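PDB 6ZSY: protein grindelwald from Drosophila melanogaster, which acts as a cell-surface receptor for the TNF cytokine Eiger, takes part in activating JNK signalling and is required for Eiger-induced apoptosis. Local coordinates for residues N15-V20 against K46-Y51. Residues are numbered along the deposited sequence; the frame is centred on the assembly and turned at random. Where two conformers were deposited one is given.
Sequences NEFCYV and KECSAY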
ATOM      1  N   ASN A  15      -6.269   1.716  -4.945  1.00  8.72           N
ATOM      2  CA  ASN A  15      -6.006   2.802  -4.036  1.00  9.16           C
ATOM      3  C   ASN A  15      -5.328   2.361  -2.751  1.00  7.80           C
ATOM      4  O   ASN A  15      -4.836   3.222  -2.036  1.00  8.94           O
ATOM      5  CB  ASN A  15      -7.316   3.539  -3.649  1.00 11.98           C
ATOM      6  CG  ASN A  15      -7.926   4.213  -4.812  1.00 15.20           C
ATOM      7  OD1 ASN A  15      -7.309   4.462  -5.845  1.00 19.71           O
ATOM      8  ND2 ASN A  15      -9.208   4.539  -4.645  1.00 22.61           N
ATOM      9  N   GLU A  16      -5.366   1.069  -2.468  1.00  7.16           N
ATOM     10  CA  GLU A  16      -4.859   0.548  -1.203  1.00  7.05           C
ATOM     11  C   GLU A  16      -4.023  -0.686  -1.442  1.00  6.35           C
ATOM     12  O   GLU A  16      -4.047  -1.281  -2.513  1.00  7.25           O
ATOM     13  CB  GLU A  16      -6.041   0.187  -0.279  1.00  7.47           C
ATOM     14  CG  GLU A  16      -6.859   1.380   0.177  1.00  8.50           C
ATOM     15  CD  GLU A  16      -8.049   0.947   1.016  1.00  9.63           C
ATOM     16  OE1 GLU A  16      -8.597  -0.130   0.845  1.00 10.19           O
ATOM     17  OE2 GLU A  16      -8.392   1.692   1.970  1.00 17.18           O
ATOM     18  N   PHE A  17      -3.339  -1.094  -0.366  1.00  6.56           N
ATOM     19  CA  PHE A  17      -2.723  -2.405  -0.314  1.00  6.88           C
ATOM     20  C   PHE A  17      -2.876  -2.921   1.121  1.00  6.41           C
ATOM     21  O   PHE A  17      -2.966  -2.164   2.058  1.00  7.18           O
ATOM     22  CB  PHE A  17      -1.265  -2.436  -0.750  1.00  7.42           C
ATOM     23  CG  PHE A  17      -0.313  -1.708   0.188  1.00  7.74           C
ATOM     24  CD1 PHE A  17      -0.306  -0.310   0.254  1.00  8.76           C
ATOM     25  CD2 PHE A  17       0.553  -2.427   0.979  1.00  9.47           C
ATOM     26  CE1 PHE A  17       0.567   0.334   1.132  1.00 10.98           C
ATOM     27  CE2 PHE A  17       1.414  -1.763   1.828  1.00 11.17           C
ATOM     28  CZ  PHE A  17       1.434  -0.384   1.914  1.00 11.88           C
ATOM     29  N   CYS A  18      -2.831  -4.248   1.250  1.00  7.00           N
ATOM     30  CA  CYS A  18      -2.786  -4.860   2.570  1.00  7.09           C
ATOM     31  C   CYS A  18      -1.362  -4.778   3.073  1.00  6.84           C
ATOM     32  O   CYS A  18      -0.462  -5.406   2.515  1.00  7.86           O
ATOM     33  CB  CYS A  18      -3.277  -6.287   2.484  1.00  8.55           C
ATOM     34  SG  CYS A  18      -3.066  -7.127   4.106  1.00  9.43           S
ATOM     35  N   TYR A  19      -1.159  -3.983   4.128  1.00  6.75           N
ATOM     36  CA  TYR A  19       0.164  -3.784   4.726  1.00  7.01           C
ATOM     37  C   TYR A  19       0.304  -4.841   5.824  1.00  6.60           C
ATOM     38  O   TYR A  19      -0.326  -4.743   6.873  1.00  7.34           O
ATOM     39  CB  TYR A  19       0.278  -2.396   5.310  1.00  7.62           C
ATOM     40  CG  TYR A  19       1.619  -2.016   5.859  1.00  7.96           C
ATOM     41  CD1 TYR A  19       2.810  -2.500   5.365  1.00  8.20           C
ATOM     42  CD2 TYR A  19       1.681  -1.068   6.874  1.00 10.02           C
ATOM     43  CE1 TYR A  19       4.061  -2.099   5.869  1.00  8.90           C
ATOM     44  CE2 TYR A  19       2.898  -0.651   7.398  1.00 11.14           C
ATOM     45  CZ  TYR A  19       4.083  -1.157   6.911  1.00 10.59           C
ATOM     46  OH  TYR A  19       5.253  -0.725   7.430  1.00 13.70           O
ATOM     47  N   VAL A  20       1.156  -5.846   5.589  1.00  7.69           N
ATOM     48  CA  VAL A  20       1.085  -6.937   6.590  0.50  7.67           C
ATOM     49  C   VAL A  20       1.779  -6.548   7.869  1.00  6.81           C
ATOM     50  O   VAL A  20       1.506  -7.201   8.875  1.00  7.34           O
ATOM     51  CB  VAL A  20       1.635  -8.242   6.030  0.50  7.75           C
ATOM     52  CG1 VAL A  20       0.788  -8.765   4.880  0.50  7.91           C
ATOM     53  CG2 VAL A  20       3.052  -8.041   5.555  0.50  6.72           C
ATOM     54  N   LYS A  46       6.233  -3.010  -5.110  1.00  7.83           N
ATOM     55  CA  LYS A  46       5.714  -4.355  -4.927  1.00  9.40           C
ATOM     56  C   LYS A  46       4.183  -4.409  -4.867  1.00  8.90           C
ATOM     57  O   LYS A  46       3.549  -5.307  -5.429  1.00 11.33           O
ATOM     58  CB  LYS A  46       6.329  -4.951  -3.620  1.00 11.89           C
ATOM     59  CG  LYS A  46       5.903  -6.359  -3.232  1.00 13.41           C
ATOM     60  CD  LYS A  46       6.563  -6.872  -1.958  1.00 18.51           C
ATOM     61  CE  LYS A  46       6.068  -8.229  -1.457  1.00 17.95           C
ATOM     62  NZ  LYS A  46       7.081  -9.191  -1.912  1.00 37.56           N
ATOM     63  N   GLU A  47       3.605  -3.481  -4.116  1.00  8.19           N
ATOM     64  CA  GLU A  47       2.205  -3.596  -3.708  1.00  8.24           C
ATOM     65  C   GLU A  47       1.261  -2.668  -4.482  1.00  7.97           C
ATOM     66  O   GLU A  47       0.052  -2.902  -4.482  1.00  9.67           O
ATOM     67  CB  GLU A  47       2.049  -3.305  -2.226  1.00 10.24           C
ATOM     68  CG  GLU A  47       2.772  -4.307  -1.368  1.00 12.29           C
ATOM     69  CD  GLU A  47       2.142  -5.694  -1.391  1.00 15.55           C
ATOM     70  OE1 GLU A  47       0.957  -5.745  -1.565  1.00 20.55           O
ATOM     71  OE2 GLU A  47       2.883  -6.690  -1.164  1.00 21.23           O
ATOM     72  N   CYS A  48       1.786  -1.573  -5.063  1.00  8.12           N
ATOM     73  CA  CYS A  48       0.945  -0.530  -5.617  1.00  8.40           C
ATOM     74  C   CYS A  48       1.159  -0.226  -7.105  1.00  8.58           C
ATOM     75  O   CYS A  48       0.209   0.095  -7.827  1.00 10.22           O
ATOM     76  CB  CYS A  48       1.136   0.746  -4.794  1.00  9.03           C
ATOM     77  SG  CYS A  48       0.549   0.591  -3.081  1.00  9.60           S
ATOM     78  N   SER A  49       2.419  -0.291  -7.537  1.00  8.14           N
ATOM     79  CA  SER A  49       2.761   0.401  -8.784  1.00  8.44           C
ATOM     80  C   SER A  49       1.972  -0.113  -9.982  1.00  8.02           C
ATOM     81  O   SER A  49       1.656   0.697 -10.884  1.00  9.95           O
ATOM     82  CB  SER A  49       4.250   0.284  -9.049  1.00  8.24           C
ATOM     83  OG  SER A  49       4.679  -1.042  -9.288  1.00  9.00           O
ATOM     84  N   ALA A  50       1.803  -1.413 -10.097  1.00  8.76           N
ATOM     85  CA  ALA A  50       1.292  -1.979 -11.329  1.00  9.35           C
ATOM     86  C   ALA A  50      -0.203  -1.881 -11.436  1.00  9.20           C
ATOM     87  O   ALA A  50      -0.778  -2.131 -12.507  1.00 11.35           O
ATOM     88  CB  ALA A  50       1.750  -3.424 -11.458  1.00 10.74           C
ATOM     89  N   TYR A  51      -0.874  -1.565 -10.335  1.00  9.49           N
ATOM     90  CA  TYR A  51      -2.349  -1.589 -10.263  1.00 10.14           C
ATOM     91  C   TYR A  51      -2.961  -0.254 -10.740  1.00 12.20           C
ATOM     92  O   TYR A  51      -4.111  -0.212 -11.156  1.00 16.51           O
ATOM     93  CB  TYR A  51      -2.868  -1.998  -8.869  1.00 11.31           C
ATOM     94  CG  TYR A  51      -2.248  -3.368  -8.539  1.00 10.76           C
ATOM     95  CD1 TYR A  51      -1.175  -3.471  -7.703  1.00 11.32           C
ATOM     96  CD2 TYR A  51      -2.730  -4.519  -9.130  1.00 13.21           C
ATOM     97  CE1 TYR A  51      -0.598  -4.703  -7.410  1.00 12.63           C
ATOM     98  CE2 TYR A  51      -2.155  -5.777  -8.902  1.00 12.89           C
ATOM     99  CZ  TYR A  51      -1.091  -5.841  -8.048  1.00 12.77           C
ATOM    100  OH  TYR A  51      -0.479  -7.051  -7.771  1.00 17.27           O
TER
HETATM  101  O   HOH W   1      -2.770  -2.570  -4.588  1.00 29.19           O
HETATM  102  O   HOH W   2      -0.201  -7.217   0.552  1.00 22.60           O
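Phe17 turns its ring to Glu47 and Cys48 through a first torsion of 68°, which sets CG between the backbone N and the carbonyl carbon. Glu47 answers with CG beside its own backbone N and anti to the carbonyl carbon, and with a bend at chi2 (-69°), a folded shape that brings its carboxylate back alongside the strand. The two side chains cross at roughly a right angle, Phe17 CD2 lying 3.6 Å from Glu47 CB, and the aliphatic part of an acidic residue supplies some of the apolar surface. From the next residue, Cys48, SG comes within 3.6 Å of Phe17 CD1. This sulfur-aromatic contact is oblique, the sulfur standing 4.4 Å from the ring centroid and 47° off the ring normal.

The example illustrates how a small disulfide-rich module, here the extracellular cysteine-rich domain of a TNF receptor, builds a hydrophobic centre from few residues. Strand 16-19 pairs antiparallel with strand 24-27, and Phe17 reaches from this hairpin to helix 41-48; Cys28, Val31 and His26 also touch its side chain. Cys48 is disulfide-bonded to Cys28, putting the sulfur that meets the ring within a covalent cross-link. Shortening Phe17 to an alanine would probably open a gap between hairpin and helix, leaving the Cys48 sulfur and the Glu47 methylene groups without their aromatic partner.

No direct hydrogen bond joins the two segments; water does that work at the polar margin. One molecule donates to Cys18 O at 2.7 Å and to Glu47 OE1 at 2.8 Å, bridging two acceptors that, with the carboxylate ionised as is likely, could not bond each other directly. Another lies within 2.8 Å of Glu16 O and at the same distance from Glu47 O, next to the backbone on both sides.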